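Local coordinates for protein beta-1,4-exocellulase (Thermobifida fusca, PDB 4B4H) that hydrolyses the beta-1,4 linkages of cellulose as a family 6 cellobiohydrolase, of which this chain is the catalytic domain, at residues D4-G9 and R128-I133; R87-L92 and E152-M157; A93-L98 and E369-D374; I117-A122 and E176-Y181. All blocks are in the same frame, centred on the assembly; numbering follows the deposited sequence.

How the contacts relate
Contacts 1 and 4 lie side by side, about 12 Å between centres, where strands 127-133 and 180-185 begin; the two strands are neighbours in the sheet, and backbone bonds between I129 and both N179 and Y181 tie the contacts together. Contacts 2 and 3 form a second pair, their centres 30 or 31 Å from those of contacts 1 and 4, built on consecutive parts of the loop after strand 75-81 and linked by D88 OD2 and S94 OG. Contact 2 is buried and covalent, a disulfide. Contact 3 lies at the surface, where two irregular loops touch through van der Waals contacts and a water. Partly buried contacts 1 and 4 combine apolar packing with, respectively, a two-bond arginine grip and a tryptophan CH-pi contact.

Contact 1: D4-G9 and R128-I133; sequences DNPFEG and RIVAII
A type I turn from N5 to E8 covers the start of strand 127-133, at the amino-terminal end of the parallel barrel strands, and meets it through R128 and V130. The guanidinium of R128 grips the turn with a single nitrogen: NH1 donates to E8 O at 2.8 Å and to P6 O at 3.1 Å. E8 O lies in the guanidinium plane, whereas NH1 stands 54° above the carbonyl plane of P6. The R128 chain bends at chi2 (139°), which brings CD to 3.2 Å from P6 O, an oxygen also hydrogen-bonded to T76 OG1. The two N-H bonds of NH1 each serve one carbonyl, and the cation would be expected to polarise both. Further along the strand the contact becomes apolar. V130 CG2 touches the proline ring, 3.6 Å from P6 CG, and lies 3.7 Å from F7 CZ; the valine crosses both partners at about a right angle. The turn is stiffened from within, because N5 OD1 accepts from F7 N at 3.1 Å to make an Asx turn, while N5 ND2 is hydrogen-bonded to D347 O. D4, just before the turn, is a calcium ligand in another structure of this protein, but no calcium is bound here. With P6 also against Y181 and Y183, and F7 against A348 and V350, the turn closes the base of the distorted beta/alpha barrel characteristic of family 6.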
# COMPACT_ATOMS: atom_id res chain seq x y z
N ASP A 4 17.07 13.15 5.99
CA ASP A 4 16.95 11.87 6.68
C ASP A 4 15.52 11.32 6.65
O ASP A 4 15.31 10.11 6.56
CB ASP A 4 17.41 12.05 8.13
CG ASP A 4 17.52 10.74 8.90
OD1 ASP A 4 18.48 9.99 8.67
OD2 ASP A 4 16.65 10.48 9.77
N ASN A 5 14.55 12.22 6.72
CA ASN A 5 13.15 11.86 6.77
C ASN A 5 12.38 12.95 6.06
O ASN A 5 12.28 14.06 6.56
CB ASN A 5 12.69 11.74 8.22
CG ASN A 5 11.25 11.29 8.35
OD1 ASN A 5 10.49 11.28 7.37
ND2 ASN A 5 10.85 10.94 9.57
N PRO A 6 11.87 12.67 4.86
CA PRO A 6 11.25 13.77 4.12
C PRO A 6 9.99 14.33 4.78
O PRO A 6 9.58 15.44 4.46
CB PRO A 6 10.91 13.15 2.76
CG PRO A 6 10.95 11.66 2.98
CD PRO A 6 11.97 11.44 4.05
N PHE A 7 9.38 13.56 5.67
CA PHE A 7 8.19 13.99 6.40
C PHE A 7 8.52 14.87 7.61
O PHE A 7 7.65 15.57 8.13
CB PHE A 7 7.38 12.76 6.83
CG PHE A 7 6.84 11.98 5.67
CD1 PHE A 7 5.62 12.32 5.08
CD2 PHE A 7 7.57 10.91 5.15
CE1 PHE A 7 5.13 11.59 3.99
CE2 PHE A 7 7.09 10.19 4.06
CZ PHE A 7 5.87 10.53 3.49
N GLU A 8 9.78 14.84 8.04
CA GLU A 8 10.22 15.59 9.21
C GLU A 8 10.29 17.09 8.91
O GLU A 8 10.91 17.50 7.92
CB GLU A 8 11.56 15.04 9.70
CG GLU A 8 12.14 15.74 10.90
CD GLU A 8 13.33 14.99 11.48
OE1 GLU A 8 14.08 14.36 10.71
OE2 GLU A 8 13.52 15.04 12.71
N GLY A 9 9.63 17.90 9.74
CA GLY A 9 9.61 19.36 9.59
C GLY A 9 9.02 19.86 8.28
O GLY A 9 9.43 20.91 7.77
N ARG A 128 9.47 18.13 -1.25
CA ARG A 128 9.93 16.75 -1.10
C ARG A 128 8.91 15.87 -1.79
O ARG A 128 7.71 15.95 -1.48
CB ARG A 128 10.07 16.42 0.39
CG ARG A 128 11.26 17.10 1.06
CD ARG A 128 10.86 17.60 2.43
NE ARG A 128 11.90 18.44 3.03
CZ ARG A 128 12.06 18.57 4.34
NH1 ARG A 128 11.27 17.91 5.18
NH2 ARG A 128 13.01 19.36 4.82
N ILE A 129 9.36 15.10 -2.78
CA ILE A 129 8.47 14.18 -3.48
C ILE A 129 8.81 12.80 -2.97
O ILE A 129 9.89 12.30 -3.22
CB ILE A 129 8.68 14.24 -5.01
CG1 ILE A 129 8.50 15.67 -5.54
CG2 ILE A 129 7.73 13.30 -5.75
CD1 ILE A 129 8.74 15.80 -7.03
N VAL A 130 7.88 12.20 -2.23
CA VAL A 130 8.00 10.82 -1.77
C VAL A 130 7.27 9.99 -2.82
O VAL A 130 6.10 10.23 -3.07
CB VAL A 130 7.35 10.63 -0.39
CG1 VAL A 130 7.26 9.16 -0.03
CG2 VAL A 130 8.13 11.38 0.68
N ALA A 131 8.01 9.07 -3.48
CA ALA A 131 7.48 8.23 -4.54
C ALA A 131 7.31 6.81 -4.02
O ALA A 131 8.27 6.20 -3.51
CB ALA A 131 8.42 8.24 -5.74
N ILE A 132 6.08 6.31 -4.10
CA ILE A 132 5.78 4.94 -3.70
C ILE A 132 5.95 4.01 -4.91
O ILE A 132 5.24 4.14 -5.88
CB ILE A 132 4.38 4.81 -3.04
CG1 ILE A 132 4.36 5.55 -1.68
CG2 ILE A 132 4.00 3.36 -2.79
CD1 ILE A 132 3.66 6.88 -1.74
N ILE A 133 6.91 3.08 -4.82
CA ILE A 133 7.31 2.34 -6.02
C ILE A 133 6.60 0.98 -6.15
O ILE A 133 6.98 0.01 -5.47
CB ILE A 133 8.85 2.11 -6.11
CG1 ILE A 133 9.65 3.41 -5.98
CG2 ILE A 133 9.23 1.40 -7.41
CD1 ILE A 133 9.20 4.58 -6.83

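Contact 2: R87-L92 and E152-M157; sequences RDCAAL and ELCAYM
The contact between C89 and C154 is a buried disulfide that joins the loop after strand 75-81 to the first turn of helix 152-160. The sulfurs are 2.1 Å apart, with a torsion of 96° about the S-S bond. C89 SG sits between the backbone N and the carbonyl carbon (chi1 62°), the crowded position, from which it meets C154 SG. L153 packs beside the covalent link: its CG lies 3.6 Å from C89 CB, and L153 CD2 approaches C89 CA at 3.5 Å. A90 CB also touches the bridge, 4.0 Å from C154 SG. C89 lies within a type I turn, D88 to A91, so the bridge ties that turn to the helix; the first residue of the turn is the predicted active-site aspartate D88. That carboxylate is held in turn by R87, whose NE makes a salt bridge of 2.8 Å with D88 OD2, and by Y82 OH at OD1. Around the cystine, N140 of helix 140-143 packs on C89, A90 and C154. The backbone of C89 is held between helices: its N hydrogen-bonds to Y163 OH of helix 162-175, and its O to T151 OG1, just ahead of helix 152-160.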
# COMPACT_ATOMS: atom_id res chain seq x y z
N ARG A 87 1.02 -6.11 -14.79
CA ARG A 87 0.74 -5.62 -13.43
C ARG A 87 -0.14 -6.57 -12.63
O ARG A 87 -1.03 -7.23 -13.18
CB ARG A 87 0.06 -4.25 -13.52
CG ARG A 87 0.38 -3.32 -12.34
CD ARG A 87 -0.27 -1.97 -12.55
NE ARG A 87 -1.68 -2.01 -12.16
CZ ARG A 87 -2.51 -0.96 -12.17
NH1 ARG A 87 -2.08 0.24 -12.52
NH2 ARG A 87 -3.77 -1.13 -11.77
N ASP A 88 0.10 -6.64 -11.32
CA ASP A 88 -0.80 -7.39 -10.44
C ASP A 88 -0.93 -8.85 -10.91
O ASP A 88 -2.03 -9.36 -11.05
CB ASP A 88 -2.19 -6.70 -10.41
CG ASP A 88 -2.11 -5.21 -10.01
OD1 ASP A 88 -1.63 -4.92 -8.90
OD2 ASP A 88 -2.57 -4.32 -10.78
N CYS A 89 0.21 -9.52 -11.11
CA CYS A 89 0.28 -10.78 -11.87
C CYS A 89 -0.48 -11.96 -11.27
O CYS A 89 -0.66 -12.98 -11.95
CB CYS A 89 1.73 -11.19 -12.15
SG CYS A 89 2.70 -11.52 -10.65
N ALA A 90 -0.91 -11.84 -10.02
CA ALA A 90 -1.67 -12.90 -9.36
C ALA A 90 -3.17 -12.65 -9.37
O ALA A 90 -3.95 -13.54 -9.03
CB ALA A 90 -1.20 -13.10 -7.92
N ALA A 91 -3.57 -11.43 -9.74
CA ALA A 91 -4.97 -11.05 -9.67
C ALA A 91 -5.80 -11.71 -10.77
O ALA A 91 -5.28 -12.04 -11.84
CB ALA A 91 -5.13 -9.53 -9.73
N LEU A 92 -7.07 -11.92 -10.48
CA LEU A 92 -8.01 -12.47 -11.46
C LEU A 92 -8.17 -11.55 -12.67
O LEU A 92 -8.32 -12.01 -13.81
CB LEU A 92 -9.38 -12.70 -10.81
CG LEU A 92 -9.46 -13.75 -9.70
CD1 LEU A 92 -10.84 -13.77 -9.04
CD2 LEU A 92 -9.10 -15.14 -10.21
N GLU A 152 0.49 -18.36 -14.00
CA GLU A 152 1.37 -18.38 -15.16
C GLU A 152 1.90 -16.99 -15.48
O GLU A 152 3.05 -16.84 -15.88
CB GLU A 152 0.65 -19.00 -16.36
CG GLU A 152 0.10 -20.39 -16.03
CD GLU A 152 0.04 -21.35 -17.21
OE1 GLU A 152 0.79 -21.18 -18.20
OE2 GLU A 152 -0.76 -22.30 -17.12
N LEU A 153 1.07 -15.97 -15.27
CA LEU A 153 1.53 -14.59 -15.38
C LEU A 153 2.70 -14.24 -14.45
O LEU A 153 3.69 -13.67 -14.91
CB LEU A 153 0.39 -13.58 -15.22
CG LEU A 153 0.75 -12.11 -15.49
CD1 LEU A 153 1.36 -11.91 -16.88
CD2 LEU A 153 -0.46 -11.21 -15.31
N CYS A 154 2.59 -14.57 -13.16
CA CYS A 154 3.71 -14.29 -12.25
C CYS A 154 4.99 -15.03 -12.63
O CYS A 154 6.07 -14.43 -12.65
CB CYS A 154 3.35 -14.56 -10.79
SG CYS A 154 2.12 -13.43 -10.10
N ALA A 155 4.88 -16.33 -12.91
CA ALA A 155 6.03 -17.11 -13.37
C ALA A 155 6.71 -16.44 -14.57
O ALA A 155 7.95 -16.31 -14.61
CB ALA A 155 5.60 -18.53 -13.70
N TYR A 156 5.90 -15.98 -15.53
CA TYR A 156 6.40 -15.27 -16.71
C TYR A 156 7.16 -13.97 -16.39
O TYR A 156 8.21 -13.69 -16.99
CB TYR A 156 5.25 -14.96 -17.67
CG TYR A 156 5.67 -14.52 -19.05
CD1 TYR A 156 6.15 -15.45 -19.98
CD2 TYR A 156 5.56 -13.18 -19.45
CE1 TYR A 156 6.52 -15.06 -21.26
CE2 TYR A 156 5.92 -12.78 -20.73
CZ TYR A 156 6.40 -13.72 -21.63
OH TYR A 156 6.77 -13.33 -22.89
N MET A 157 6.61 -13.17 -15.48
CA MET A 157 7.24 -11.91 -15.08
C MET A 157 8.54 -12.17 -14.30
O MET A 157 9.50 -11.40 -14.41
CB MET A 157 6.25 -11.04 -14.29
CG MET A 157 4.98 -10.61 -15.04
SD MET A 157 5.27 -10.01 -16.74
CE MET A 157 6.41 -8.67 -16.43

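Contact 3: A93-L98 and E369-D374; sequences ASNGEL and EGKGFD
A93 and N95 carry most of this contact, in which two irregular loops, one following strand 75-81 and one following strand 346-350, run side by side in opposite directions; their nearness to W326 and D41, predicted to bind substrate, is consistent with the loops that enclose the active-site tunnel of family 6 cellobiohydrolases. N95 meets K371 with the side chains crossing at about a right angle. N95 OD1 comes to 3.3 Å from K371 CB and N95 CG to 3.6 Å from K371 CG, so a polar group rests against the aliphatic part of the lysine. Chi1 of -63° sets K371 CG against the N95 amide; the chain is extended beyond CG, and NZ makes a weak hydrogen bond to S401 O. A93 points its methyl into the other loop, where CB touches F373 O at 3.3 Å and G372 O at 3.5 Å. A93 O and D374 OD2 are 2.9 Å apart, yet both are acceptors and do not bond. D374 OD1 is hydrogen-bonded to M376 N, and the aspartate side chain is about 4 Å from that of W326. Between A93 and N95, S94 turns away to form an ST turn, its OG accepting from G96 N and also hydrogen-bonded to D88 OD2. At the other end a water donates to E97 OE1 at 3.0 Å and, weakly, to E369 O at 3.4 Å.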
# COMPACT_ATOMS: atom_id res chain seq x y z
N ALA A 93 -8.12 -10.25 -12.40
CA ALA A 93 -8.19 -9.22 -13.42
C ALA A 93 -7.28 -8.07 -13.00
O ALA A 93 -7.18 -7.74 -11.82
CB ALA A 93 -9.62 -8.73 -13.57
N SER A 94 -6.60 -7.47 -13.97
CA SER A 94 -5.79 -6.29 -13.66
C SER A 94 -6.20 -5.10 -14.48
O SER A 94 -6.47 -5.22 -15.68
CB SER A 94 -4.29 -6.56 -13.81
OG SER A 94 -3.54 -5.39 -13.53
N ASN A 95 -6.25 -3.95 -13.82
CA ASN A 95 -6.55 -2.69 -14.47
C ASN A 95 -5.33 -2.06 -15.13
O ASN A 95 -5.46 -1.10 -15.87
CB ASN A 95 -7.17 -1.71 -13.48
CG ASN A 95 -8.46 -2.22 -12.88
OD1 ASN A 95 -9.11 -3.10 -13.45
ND2 ASN A 95 -8.83 -1.68 -11.73
N GLY A 96 -4.14 -2.61 -14.84
CA GLY A 96 -2.90 -2.11 -15.42
C GLY A 96 -2.98 -2.18 -16.93
O GLY A 96 -3.39 -3.20 -17.48
N GLU A 97 -2.66 -1.08 -17.61
CA GLU A 97 -2.84 -1.07 -19.06
C GLU A 97 -1.67 -1.76 -19.74
O GLU A 97 -1.79 -2.20 -20.89
CB GLU A 97 -2.97 0.37 -19.54
CG GLU A 97 -1.67 1.14 -19.38
CD GLU A 97 -1.83 2.64 -19.28
OE1 GLU A 97 -2.91 3.19 -19.59
OE2 GLU A 97 -0.84 3.27 -18.87
N LEU A 98 -0.55 -1.89 -19.05
CA LEU A 98 0.63 -2.44 -19.72
C LEU A 98 0.73 -3.95 -19.58
O LEU A 98 0.75 -4.49 -18.49
CB LEU A 98 1.90 -1.75 -19.21
CG LEU A 98 2.08 -0.29 -19.60
CD1 LEU A 98 3.53 0.10 -19.45
CD2 LEU A 98 1.61 -0.01 -21.02
N GLU A 369 -12.00 2.32 -20.41
CA GLU A 369 -10.66 2.60 -19.90
C GLU A 369 -9.87 1.35 -19.51
O GLU A 369 -8.78 1.43 -18.92
CB GLU A 369 -10.74 3.59 -18.73
CG GLU A 369 -11.31 4.96 -19.11
CD GLU A 369 -10.53 5.66 -20.21
OE1 GLU A 369 -9.33 5.95 -20.00
OE2 GLU A 369 -11.12 5.92 -21.28
N GLY A 370 -10.42 0.18 -19.86
CA GLY A 370 -9.74 -1.09 -19.72
C GLY A 370 -9.59 -1.57 -18.29
O GLY A 370 -8.48 -1.73 -17.80
N LYS A 371 -10.72 -1.79 -17.62
CA LYS A 371 -10.69 -2.27 -16.24
C LYS A 371 -11.56 -3.51 -16.03
O LYS A 371 -12.78 -3.40 -15.82
CB LYS A 371 -11.05 -1.14 -15.26
CG LYS A 371 -10.05 0.00 -15.28
CD LYS A 371 -10.28 0.97 -14.15
CE LYS A 371 -9.21 2.04 -14.10
NZ LYS A 371 -9.29 2.76 -12.80
N GLY A 372 -10.92 -4.67 -16.10
CA GLY A 372 -11.60 -5.96 -16.02
C GLY A 372 -12.17 -6.28 -14.65
O GLY A 372 -11.62 -5.87 -13.63
N PHE A 373 -13.28 -7.00 -14.64
CA PHE A 373 -13.95 -7.38 -13.40
C PHE A 373 -13.09 -8.36 -12.58
O PHE A 373 -12.79 -9.46 -13.02
CB PHE A 373 -15.32 -7.98 -13.74
CG PHE A 373 -16.10 -8.50 -12.56
CD1 PHE A 373 -16.15 -7.80 -11.36
CD2 PHE A 373 -16.82 -9.69 -12.68
CE1 PHE A 373 -16.89 -8.28 -10.29
CE2 PHE A 373 -17.56 -10.17 -11.62
CZ PHE A 373 -17.60 -9.47 -10.42
N ASP A 374 -12.70 -7.93 -11.38
CA ASP A 374 -11.90 -8.77 -10.48
C ASP A 374 -12.82 -9.28 -9.38
O ASP A 374 -13.34 -8.48 -8.60
CB ASP A 374 -10.73 -7.95 -9.89
CG ASP A 374 -9.70 -8.81 -9.15
OD1 ASP A 374 -10.08 -9.70 -8.36
OD2 ASP A 374 -8.49 -8.56 -9.33
O HOH W 1 -5.74 2.97 -18.63

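Contact 4: I117-A122 and E176-Y181; sequences IMWDFA and EIPNVY
W119 and I177 form the centre of a packing contact between the end of helix 103-121 and the turn leading into strand 180-185. The aromatic interaction is a CH-pi contact: I177 CG1 lies over one face of the indole, 3.6 Å from the centroid of the five-membered ring in W119. I177 CD1 lies 3.6 Å from W119 CD1. The six-membered part meets the proline, P178 CD being 3.5 Å from W119 CZ3. Purely aliphatic contacts continue around the helix, with A122 CB against P178 CG at 3.6 Å and M118 CB against I177 CD1 at 3.8 Å. Polar links are few. A water in the plane of the indole accepts from W119 NE1 at 2.9 Å and donates to E176 OE1, bridging the outer rim. N179 ND2 donates weakly to F121 O at 3.5 Å and also makes a weak hydrogen bond to L127 O. Helix 103-121 packs M118 on I129 of strand 127-133; strand 180-185, the neighbour of that strand in the sheet, adds V180 to the same isoleucine. F121 faces L63 and E64 of helix 59-70, and the helix end and strand entry both belong to the beta/alpha barrel.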
# COMPACT_ATOMS: atom_id res chain seq x y z
N ILE A 117 9.06 15.48 -15.53
CA ILE A 117 8.31 16.45 -14.73
C ILE A 117 8.93 16.67 -13.35
O ILE A 117 9.05 17.81 -12.88
CB ILE A 117 6.82 16.07 -14.57
CG1 ILE A 117 6.14 16.04 -15.94
CG2 ILE A 117 6.12 17.02 -13.62
CD1 ILE A 117 4.72 15.50 -15.91
N MET A 118 9.36 15.60 -12.69
CA MET A 118 9.95 15.77 -11.36
C MET A 118 11.26 16.55 -11.41
O MET A 118 11.56 17.34 -10.51
CB MET A 118 10.11 14.42 -10.65
CG MET A 118 8.75 13.77 -10.41
SD MET A 118 8.90 12.24 -9.51
CE MET A 118 7.18 11.81 -9.23
N TRP A 119 12.03 16.34 -12.47
CA TRP A 119 13.25 17.09 -12.66
C TRP A 119 12.98 18.57 -12.67
O TRP A 119 13.70 19.32 -12.03
CB TRP A 119 13.98 16.66 -13.93
CG TRP A 119 15.03 15.61 -13.71
CD1 TRP A 119 15.05 14.30 -14.17
CD2 TRP A 119 16.29 15.77 -12.96
NE1 TRP A 119 16.18 13.65 -13.76
CE2 TRP A 119 16.98 14.47 -13.03
CE3 TRP A 119 16.89 16.81 -12.25
CZ2 TRP A 119 18.20 14.26 -12.43
CZ3 TRP A 119 18.13 16.59 -11.66
CH2 TRP A 119 18.77 15.34 -11.74
N ASP A 120 11.95 19.01 -13.39
CA ASP A 120 11.64 20.44 -13.42
C ASP A 120 11.55 20.95 -12.00
O ASP A 120 12.18 21.96 -11.65
CB ASP A 120 10.30 20.70 -14.11
CG ASP A 120 10.33 20.39 -15.60
OD1 ASP A 120 11.42 20.46 -16.22
OD2 ASP A 120 9.26 20.08 -16.14
N PHE A 121 10.79 20.23 -11.18
CA PHE A 121 10.51 20.67 -9.82
C PHE A 121 11.68 20.58 -8.82
O PHE A 121 11.58 21.10 -7.71
CB PHE A 121 9.22 20.00 -9.32
CG PHE A 121 7.99 20.53 -10.02
CD1 PHE A 121 7.58 20.02 -11.25
CD2 PHE A 121 7.26 21.58 -9.46
CE1 PHE A 121 6.46 20.52 -11.90
CE2 PHE A 121 6.15 22.10 -10.11
CZ PHE A 121 5.73 21.56 -11.32
N ALA A 122 12.79 19.97 -9.23
CA ALA A 122 13.98 19.86 -8.40
C ALA A 122 14.55 21.23 -8.05
O ALA A 122 15.29 21.37 -7.07
CB ALA A 122 15.04 19.01 -9.09
N GLU A 176 17.80 9.47 -9.12
CA GLU A 176 18.79 10.50 -9.49
C GLU A 176 18.32 11.91 -9.07
O GLU A 176 19.15 12.76 -8.67
CB GLU A 176 19.13 10.43 -10.98
CG GLU A 176 20.00 9.24 -11.32
CD GLU A 176 19.99 8.88 -12.80
OE1 GLU A 176 19.31 9.55 -13.58
OE2 GLU A 176 20.68 7.90 -13.18
N ILE A 177 17.01 12.14 -9.13
CA ILE A 177 16.40 13.46 -8.92
C ILE A 177 16.58 13.89 -7.45
O ILE A 177 16.25 13.14 -6.53
CB ILE A 177 14.91 13.43 -9.36
CG1 ILE A 177 14.79 12.77 -10.75
CG2 ILE A 177 14.27 14.81 -9.38
CD1 ILE A 177 13.41 12.79 -11.39
N PRO A 178 17.15 15.09 -7.22
CA PRO A 178 17.61 15.49 -5.88
C PRO A 178 16.57 15.51 -4.76
O PRO A 178 16.93 15.25 -3.61
CB PRO A 178 18.17 16.90 -6.09
CG PRO A 178 17.70 17.34 -7.42
CD PRO A 178 17.42 16.12 -8.24
N ASN A 179 15.32 15.84 -5.06
CA ASN A 179 14.32 15.93 -3.99
C ASN A 179 13.24 14.85 -4.11
O ASN A 179 12.11 15.03 -3.68
CB ASN A 179 13.72 17.35 -3.93
CG ASN A 179 13.05 17.75 -5.23
OD1 ASN A 179 13.23 17.08 -6.24
ND2 ASN A 179 12.27 18.83 -5.20
N VAL A 180 13.62 13.73 -4.70
CA VAL A 180 12.72 12.57 -4.77
C VAL A 180 13.20 11.49 -3.80
O VAL A 180 14.40 11.18 -3.72
CB VAL A 180 12.56 12.05 -6.23
CG1 VAL A 180 11.59 10.88 -6.29
CG2 VAL A 180 12.01 13.17 -7.09
N TYR A 181 12.25 10.96 -3.03
CA TYR A 181 12.52 9.96 -1.99
C TYR A 181 11.74 8.69 -2.32
O TYR A 181 10.53 8.61 -2.11
CB TYR A 181 12.13 10.53 -0.61
CG TYR A 181 12.92 11.79 -0.23
CD1 TYR A 181 12.63 13.03 -0.82
CD2 TYR A 181 13.95 11.72 0.70
CE1 TYR A 181 13.37 14.17 -0.49
CE2 TYR A 181 14.67 12.86 1.04
CZ TYR A 181 14.38 14.07 0.44
OH TYR A 181 15.10 15.20 0.78
O HOH W 2 16.61 10.82 -14.06